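Local coordinates for uncharacterized protein (Singapore grouper iridovirus, PDB 3RJ2) that binds histone H3, probably that of the infected host cell, although its detailed role is not established, at residues A[74-77]-A[81-84]; A[19-24]-A[32-37]; A[8-11]-A[17-20]. All coordinates share one frame; numbering follows the deposited sequence.

Contact 1: residues A[74-77]-A[81-84]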
loop_
_atom_site.group_PDB
_atom_site.type_symbol
_atom_site.label_atom_id
_atom_site.label_comp_id
_atom_site.label_asym_id
_atom_site.label_seq_id
_atom_site.Cartn_x
_atom_site.Cartn_y
_atom_site.Cartn_z
ATOM N N LEU A 74 -8.234 0.016 -4.561
ATOM C CA LEU A 74 -8.991 1.148 -4.035
ATOM C C LEU A 74 -9.248 2.143 -5.178
ATOM O O LEU A 74 -8.307 2.676 -5.760
ATOM C CB LEU A 74 -8.227 1.802 -2.882
ATOM C CG LEU A 74 -7.683 0.848 -1.802
ATOM C CD1 LEU A 74 -7.055 1.624 -0.673
ATOM C CD2 LEU A 74 -8.757 -0.109 -1.265
ATOM N N ASN A 75 -10.522 2.358 -5.510
ATOM C CA ASN A 75 -10.909 3.266 -6.583
ATOM C C ASN A 75 -11.532 4.561 -6.038
ATOM O O ASN A 75 -12.532 4.519 -5.315
ATOM C CB ASN A 75 -11.867 2.545 -7.526
ATOM C CG ASN A 75 -11.183 1.423 -8.291
ATOM O OD1 ASN A 75 -10.242 1.662 -9.034
ATOM N ND2 ASN A 75 -11.651 0.202 -8.107
ATOM N N HIS A 76 -10.932 5.705 -6.363
ATOM C CA HIS A 76 -11.404 6.988 -5.814
ATOM C C HIS A 76 -12.777 7.422 -6.326
ATOM O O HIS A 76 -13.540 8.051 -5.591
ATOM C CB HIS A 76 -10.386 8.109 -6.042
ATOM C CG HIS A 76 -9.415 8.267 -4.917
ATOM N ND1 HIS A 76 -8.416 7.358 -4.669
ATOM C CD2 HIS A 76 -9.299 9.223 -3.967
ATOM C CE1 HIS A 76 -7.717 7.750 -3.616
ATOM N NE2 HIS A 76 -8.232 8.881 -3.175
ATOM N N GLY A 77 -13.098 7.096 -7.571
ATOM C CA GLY A 77 -14.306 7.656 -8.206
ATOM C C GLY A 77 -14.300 9.176 -8.059
ATOM O O GLY A 77 -13.267 9.815 -8.265
ATOM N N VAL A 81 -10.712 12.093 -1.236
ATOM C CA VAL A 81 -10.332 11.390 -0.011
ATOM C C VAL A 81 -11.185 10.127 0.105
ATOM O O VAL A 81 -12.410 10.195 0.248
ATOM C CB VAL A 81 -10.471 12.287 1.238
ATOM C CG1 VAL A 81 -10.187 11.495 2.522
ATOM C CG2 VAL A 81 -9.544 13.500 1.127
ATOM N N LEU A 82 -10.523 8.976 0.013
ATOM C CA LEU A 82 -11.201 7.685 -0.033
ATOM C C LEU A 82 -10.999 6.934 1.269
ATOM O O LEU A 82 -9.880 6.666 1.666
ATOM C CB LEU A 82 -10.708 6.849 -1.226
ATOM C CG LEU A 82 -11.152 5.396 -1.374
ATOM C CD1 LEU A 82 -12.643 5.302 -1.568
ATOM C CD2 LEU A 82 -10.442 4.763 -2.549
ATOM N N GLU A 83 -12.108 6.601 1.923
ATOM C CA GLU A 83 -12.091 5.967 3.221
ATOM C C GLU A 83 -12.854 4.663 3.162
ATOM O O GLU A 83 -13.829 4.504 2.397
ATOM C CB GLU A 83 -12.673 6.906 4.287
ATOM C CG GLU A 83 -11.885 8.224 4.387
ATOM C CD GLU A 83 -12.224 9.093 5.600
ATOM O OE1 GLU A 83 -13.402 9.098 6.035
ATOM O OE2 GLU A 83 -11.305 9.808 6.097
ATOM N N GLY A 84 -12.399 3.717 3.967
ATOM C CA GLY A 84 -13.030 2.423 4.014
ATOM C C GLY A 84 -12.202 1.464 4.818
ATOM O O GLY A 84 -11.241 1.849 5.473
#
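The imidazole nitrogen NE2 of H76 is met by two different kinds of neighbour. It makes a weak hydrogen bond to the carbonyl O of V49, while the methylene of L82 lies above it, with L82 CB 3.7 Å from H76 NE2. The second of these belongs to a true CH-pi contact: L82 CB sits 3.8 Å from the centroid of the H76 ring and only 12° off its normal, so the carbon lies over the middle of one face. At the edge of the same ring, near its plane, comes the backbone N of V81, 4.2 Å from H76 CD2. The ring therefore lies across the start of strand 81-87, meeting L82 with its face and V81 with its rim.

Beyond CB, L82 reaches over to the end of the other strand. Its CG stands opposite the backbone N about the first torsion (chi1 172°), which carries both methyls to the N75 carbonyl and CD2 on to L74. L82 CD2 lies 3.5 Å from N75 O, a van der Waals contact on a backbone carbonyl, and 3.7 Å from L74 CB, where two apolar side chains close up. The side chain of N75 starts off in the other direction, so its part here is played by the main chain.

L74 is buried, touching Y47 and V59, and the H76 ring also meets that of H57 at a steep angle of about 80°. In the fold, strand 68-75 is the outermost strand of the six-stranded sheet and bonds through its backbone to strand 56-62, whereas strand 81-87 closes the four-stranded sheet and pairs with strand 44-50. The short connection between the segments thus passes from the border of one sheet to the border of the other.

Contact 2: residues A[19-24]-A[32-37]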
loop_
_atom_site.group_PDB
_atom_site.type_symbol
_atom_site.label_atom_id
_atom_site.label_comp_id
_atom_site.label_asym_id
_atom_site.label_seq_id
_atom_site.Cartn_x
_atom_site.Cartn_y
_atom_site.Cartn_z
ATOM N N THR A 19 -3.063 0.119 15.331
ATOM C CA THR A 19 -1.736 0.644 15.052
ATOM C C THR A 19 -1.891 1.561 13.842
ATOM O O THR A 19 -2.291 1.136 12.757
ATOM C CB THR A 19 -0.731 -0.501 14.778
ATOM O OG1 THR A 19 -0.616 -1.330 15.946
ATOM C CG2 THR A 19 0.662 0.026 14.383
ATOM N N THR A 20 -1.618 2.840 14.053
ATOM C CA THR A 20 -1.754 3.814 12.992
ATOM C C THR A 20 -0.415 4.034 12.305
ATOM O O THR A 20 0.620 4.176 12.962
ATOM C CB THR A 20 -2.334 5.137 13.514
ATOM O OG1 THR A 20 -3.561 4.864 14.204
ATOM C CG2 THR A 20 -2.612 6.102 12.353
ATOM N N ILE A 21 -0.446 4.024 10.978
ATOM C CA ILE A 21 0.720 4.338 10.183
ATOM C C ILE A 21 0.328 5.392 9.165
ATOM O O ILE A 21 -0.691 5.263 8.495
ATOM C CB ILE A 21 1.277 3.079 9.499
ATOM C CG1 ILE A 21 1.773 2.095 10.568
ATOM C CG2 ILE A 21 2.396 3.442 8.518
ATOM C CD1 ILE A 21 2.103 0.761 10.063
ATOM N N LEU A 22 1.126 6.450 9.072
ATOM C CA LEU A 22 0.870 7.501 8.104
ATOM C C LEU A 22 1.907 7.358 7.002
ATOM O O LEU A 22 3.082 7.618 7.223
ATOM C CB LEU A 22 0.973 8.880 8.771
ATOM C CG LEU A 22 0.019 10.010 8.371
ATOM C CD1 LEU A 22 0.546 11.355 8.889
ATOM C CD2 LEU A 22 -0.214 10.085 6.886
ATOM N N VAL A 23 1.484 6.948 5.813
ATOM C CA VAL A 23 2.456 6.663 4.753
ATOM C C VAL A 23 3.315 7.840 4.236
ATOM O O VAL A 23 4.532 7.840 4.443
ATOM C CB VAL A 23 1.873 5.798 3.626
ATOM C CG1 VAL A 23 2.911 5.588 2.562
ATOM C CG2 VAL A 23 1.446 4.446 4.204
ATOM N N ASN A 24 2.735 8.842 3.594
ATOM C CA ASN A 24 3.587 9.882 2.995
ATOM C C ASN A 24 3.422 11.315 3.559
ATOM O O ASN A 24 2.349 11.870 3.502
ATOM C CB ASN A 24 3.365 9.854 1.477
ATOM C CG ASN A 24 3.977 11.033 0.763
ATOM O OD1 ASN A 24 5.085 11.461 1.078
ATOM N ND2 ASN A 24 3.263 11.557 -0.223
ATOM N N TRP A 32 4.334 6.164 -5.382
ATOM C CA TRP A 32 5.186 5.428 -4.456
ATOM C C TRP A 32 4.666 4.017 -4.209
ATOM O O TRP A 32 3.550 3.675 -4.600
ATOM C CB TRP A 32 5.413 6.195 -3.143
ATOM C CG TRP A 32 4.170 6.726 -2.475
ATOM C CD1 TRP A 32 3.749 8.034 -2.442
ATOM C CD2 TRP A 32 3.205 5.979 -1.723
ATOM N NE1 TRP A 32 2.581 8.137 -1.737
ATOM C CE2 TRP A 32 2.222 6.895 -1.282
ATOM C CE3 TRP A 32 3.070 4.621 -1.383
ATOM C CZ2 TRP A 32 1.104 6.500 -0.525
ATOM C CZ3 TRP A 32 1.957 4.228 -0.629
ATOM C CH2 TRP A 32 0.995 5.167 -0.207
ATOM N N ILE A 33 5.517 3.197 -3.597
ATOM C CA ILE A 33 5.161 1.852 -3.156
ATOM C C ILE A 33 5.547 1.799 -1.691
ATOM O O ILE A 33 6.565 2.367 -1.280
ATOM C CB ILE A 33 5.902 0.759 -3.960
ATOM C CG1 ILE A 33 5.553 0.861 -5.448
ATOM C CG2 ILE A 33 5.567 -0.632 -3.438
ATOM C CD1 ILE A 33 6.424 -0.019 -6.340
ATOM N N TRP A 34 4.702 1.152 -0.902
ATOM C CA TRP A 34 4.917 1.027 0.520
ATOM C C TRP A 34 4.801 -0.437 0.928
ATOM O O TRP A 34 3.854 -1.121 0.544
ATOM C CB TRP A 34 3.894 1.889 1.247
ATOM C CG TRP A 34 3.885 1.806 2.731
ATOM C CD1 TRP A 34 4.717 2.461 3.597
ATOM C CD2 TRP A 34 2.968 1.055 3.538
ATOM N NE1 TRP A 34 4.383 2.144 4.902
ATOM C CE2 TRP A 34 3.308 1.290 4.890
ATOM C CE3 TRP A 34 1.901 0.183 3.249
ATOM C CZ2 TRP A 34 2.597 0.701 5.962
ATOM C CZ3 TRP A 34 1.192 -0.407 4.324
ATOM C CH2 TRP A 34 1.546 -0.134 5.655
ATOM N N THR A 35 5.789 -0.898 1.689
ATOM C CA THR A 35 5.834 -2.257 2.230
ATOM C C THR A 35 5.895 -2.259 3.763
ATOM O O THR A 35 6.681 -1.533 4.361
ATOM C CB THR A 35 7.064 -3.030 1.691
ATOM O OG1 THR A 35 7.037 -3.005 0.262
ATOM C CG2 THR A 35 7.037 -4.490 2.158
ATOM N N TYR A 36 5.070 -3.088 4.390
ATOM C CA TYR A 36 5.009 -3.152 5.847
ATOM C C TYR A 36 5.021 -4.596 6.298
ATOM O O TYR A 36 4.116 -5.361 5.964
ATOM C CB TYR A 36 3.740 -2.450 6.343
ATOM C CG TYR A 36 3.458 -2.477 7.832
ATOM C CD1 TYR A 36 4.477 -2.328 8.781
ATOM C CD2 TYR A 36 2.155 -2.589 8.295
ATOM C CE1 TYR A 36 4.194 -2.314 10.158
ATOM C CE2 TYR A 36 1.862 -2.591 9.657
ATOM C CZ TYR A 36 2.878 -2.444 10.579
ATOM O OH TYR A 36 2.567 -2.441 11.917
ATOM N N LYS A 37 6.054 -4.962 7.047
ATOM C CA LYS A 37 6.133 -6.270 7.686
ATOM C C LYS A 37 5.383 -6.178 9.005
ATOM O O LYS A 37 5.689 -5.322 9.821
ATOM C CB LYS A 37 7.593 -6.653 7.952
ATOM C CG LYS A 37 7.764 -8.095 8.408
ATOM C CD LYS A 37 9.204 -8.399 8.784
ATOM C CE LYS A 37 9.286 -9.739 9.505
ATOM N NZ LYS A 37 10.699 -10.257 9.535
#
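With V23 CG1 opposite its backbone N (chi1 178°) and CG2 turned back beside that N, the two methyls of V23 fork between W32 and W34, whose own side chains rise from strand 32-37 toward segment 19-24. This is the interior of a beta sandwich: the strand axes run 11.0 Å apart at 155°, each in a different sheet, and the two segments meet through side chains. V23 CG1 rests over the six-membered ring of W32, 3.6 Å from its centroid. V23 CG2 stands almost on the normal of the W34 pyrrole ring, only 4° off it, also 3.6 Å from the centroid. The opposite face of W34 is covered by CB of Y36, so the indole is sandwiched between an aliphatic carbon on each face, which should limit its tilt.

Further along, I21 divides its branches in the same manner. Its CD1 presses over the face of Y36, 3.3 Å from Y36 CZ, which is tight packing, while I21 CG2 lies 3.8 Å from W34 CZ2.

The polar tips of these buried aromatics find partners elsewhere: W34 NE1 bonds to OE1 of E117, and Y36 OH to the hydroxyl of Y42. At the end of the row N24 CB approaches W32 NE1 at 3.7 Å, and one carbonyl oxygen, I5 O, takes hydrogen bonds from both W32 NE1 and N24 ND2.

Contact 3: residues A[8-11]-A[17-20]; sequences NCEF and KKTT
The ring of F11 carries the carbonyl O of T19 at its edge, near the ring plane, and the rings of Y42 and Y36 also meet it, inclined by about 30° and 55°. A second flat group, the E10 carboxylate, lies on the opposite side of the sheet, where OE1 comes 3.5 Å from K18 CD.

Between them run the two strands of a beta hairpin, 6-12 and 18-22. F11 and T19 form the hydrogen-bonded antiparallel pair: T19 N donates to F11 O at 2.7 Å, and F11 N returns a bond to T19 O at 2.9 Å. E10 and T20 are the non-hydrogen-bonded pair beside it, where T20 CA makes a CA-H...O contact with C9 O at 3.3 Å. Their side chains lie alongside each other and point the same way, with E10 CG 3.7 Å from T20 OG1. The methyl T20 CG2, opposite the backbone N of its residue (chi1 -54° places OG1 beside that N), reaches N8 OD1 at 3.8 Å.

E10 OE1 and K18 NZ make a long salt bridge of 4.0 Å, and R46 NE is a further weak ionic partner of the same oxygen. With charges paired so loosely on a solvent-facing side, the register of the hairpin probably rests more on its backbone bonds than on these ions, and the apolar side turns inward with F11.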
loop_
_atom_site.group_PDB
_atom_site.type_symbol
_atom_site.label_atom_id
_atom_site.label_comp_id
_atom_site.label_asym_id
_atom_site.label_seq_id
_atom_site.Cartn_x
_atom_site.Cartn_y
_atom_site.Cartn_z
ATOM N N ASN A 8 -3.527 7.187 5.452
ATOM C CA ASN A 8 -3.592 6.960 6.880
ATOM C C ASN A 8 -4.136 5.545 7.074
ATOM O O ASN A 8 -5.308 5.286 6.786
ATOM C CB ASN A 8 -4.483 8.020 7.553
ATOM C CG ASN A 8 -4.458 7.933 9.092
ATOM O OD1 ASN A 8 -5.126 7.087 9.696
ATOM N ND2 ASN A 8 -3.692 8.824 9.727
ATOM N N CYS A 9 -3.271 4.628 7.516
ATOM C CA CYS A 9 -3.650 3.232 7.725
ATOM C C CYS A 9 -3.726 2.877 9.202
ATOM O O CYS A 9 -2.724 2.989 9.925
ATOM C CB CYS A 9 -2.657 2.281 7.054
ATOM S SG CYS A 9 -2.293 2.641 5.327
ATOM N N GLU A 10 -4.922 2.459 9.631
ATOM C CA GLU A 10 -5.133 1.840 10.942
ATOM C C GLU A 10 -5.228 0.320 10.798
ATOM O O GLU A 10 -6.214 -0.203 10.292
ATOM C CB GLU A 10 -6.401 2.359 11.629
ATOM C CG GLU A 10 -6.342 3.803 12.071
ATOM C CD GLU A 10 -7.593 4.259 12.855
ATOM O OE1 GLU A 10 -8.670 3.628 12.722
ATOM O OE2 GLU A 10 -7.488 5.263 13.605
ATOM N N PHE A 11 -4.184 -0.363 11.243
ATOM C CA PHE A 11 -4.153 -1.810 11.320
ATOM C C PHE A 11 -4.675 -2.207 12.676
ATOM O O PHE A 11 -4.210 -1.698 13.689
ATOM C CB PHE A 11 -2.739 -2.331 11.109
ATOM C CG PHE A 11 -2.294 -2.273 9.684
ATOM C CD1 PHE A 11 -1.535 -1.211 9.224
ATOM C CD2 PHE A 11 -2.659 -3.273 8.791
ATOM C CE1 PHE A 11 -1.133 -1.146 7.907
ATOM C CE2 PHE A 11 -2.254 -3.219 7.466
ATOM C CZ PHE A 11 -1.494 -2.152 7.021
ATOM N N LYS A 17 -7.042 -3.418 19.224
ATOM C CA LYS A 17 -6.015 -2.412 19.422
ATOM C C LYS A 17 -5.563 -1.959 18.038
ATOM O O LYS A 17 -5.309 -2.794 17.164
ATOM C CB LYS A 17 -4.844 -2.985 20.211
ATOM C CG LYS A 17 -3.798 -1.965 20.600
ATOM C CD LYS A 17 -2.437 -2.621 20.795
ATOM C CE LYS A 17 -1.859 -3.058 19.454
ATOM N NZ LYS A 17 -0.581 -3.814 19.554
ATOM N N LYS A 18 -5.495 -0.650 17.829
ATOM C CA LYS A 18 -5.148 -0.098 16.513
ATOM C C LYS A 18 -3.717 0.407 16.443
ATOM O O LYS A 18 -3.217 1.025 17.376
ATOM C CB LYS A 18 -6.133 1.001 16.087
ATOM C CG LYS A 18 -7.564 0.490 15.985
ATOM C CD LYS A 18 -8.557 1.551 15.511
ATOM C CE LYS A 18 -9.034 2.433 16.651
ATOM N NZ LYS A 18 -10.301 3.126 16.293
ATOM N N THR A 19 -3.063 0.119 15.331
ATOM C CA THR A 19 -1.736 0.644 15.052
ATOM C C THR A 19 -1.891 1.561 13.842
ATOM O O THR A 19 -2.291 1.136 12.757
ATOM C CB THR A 19 -0.731 -0.501 14.778
ATOM O OG1 THR A 19 -0.616 -1.330 15.946
ATOM C CG2 THR A 19 0.662 0.026 14.383
ATOM N N THR A 20 -1.618 2.840 14.053
ATOM C CA THR A 20 -1.754 3.814 12.992
ATOM C C THR A 20 -0.415 4.034 12.305
ATOM O O THR A 20 0.620 4.176 12.962
ATOM C CB THR A 20 -2.334 5.137 13.514
ATOM O OG1 THR A 20 -3.561 4.864 14.204
ATOM C CG2 THR A 20 -2.612 6.102 12.353
#

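How the contacts relate
Along the chain, contact 3 comes first, contact 2 overlaps it on strand 18-22, and contact 1 follows well after both. Contacts 2 and 3 have centres 10 Å apart and share T19 and T20; they touch where I21 N probably bonds to C9 O and where the F11 ring packs on W34 and Y36. Contact 3 builds the hairpin of the four-stranded sheet, and contact 2 packs strand 18-22 of that sheet against strand 31-37 of the six-stranded sheet. Contact 1 lies about 17 Å from either, centre to centre, at the opposite edge strand of the four-stranded sheet. Together they mark both edges of the four-stranded sheet, where it meets the six-stranded one.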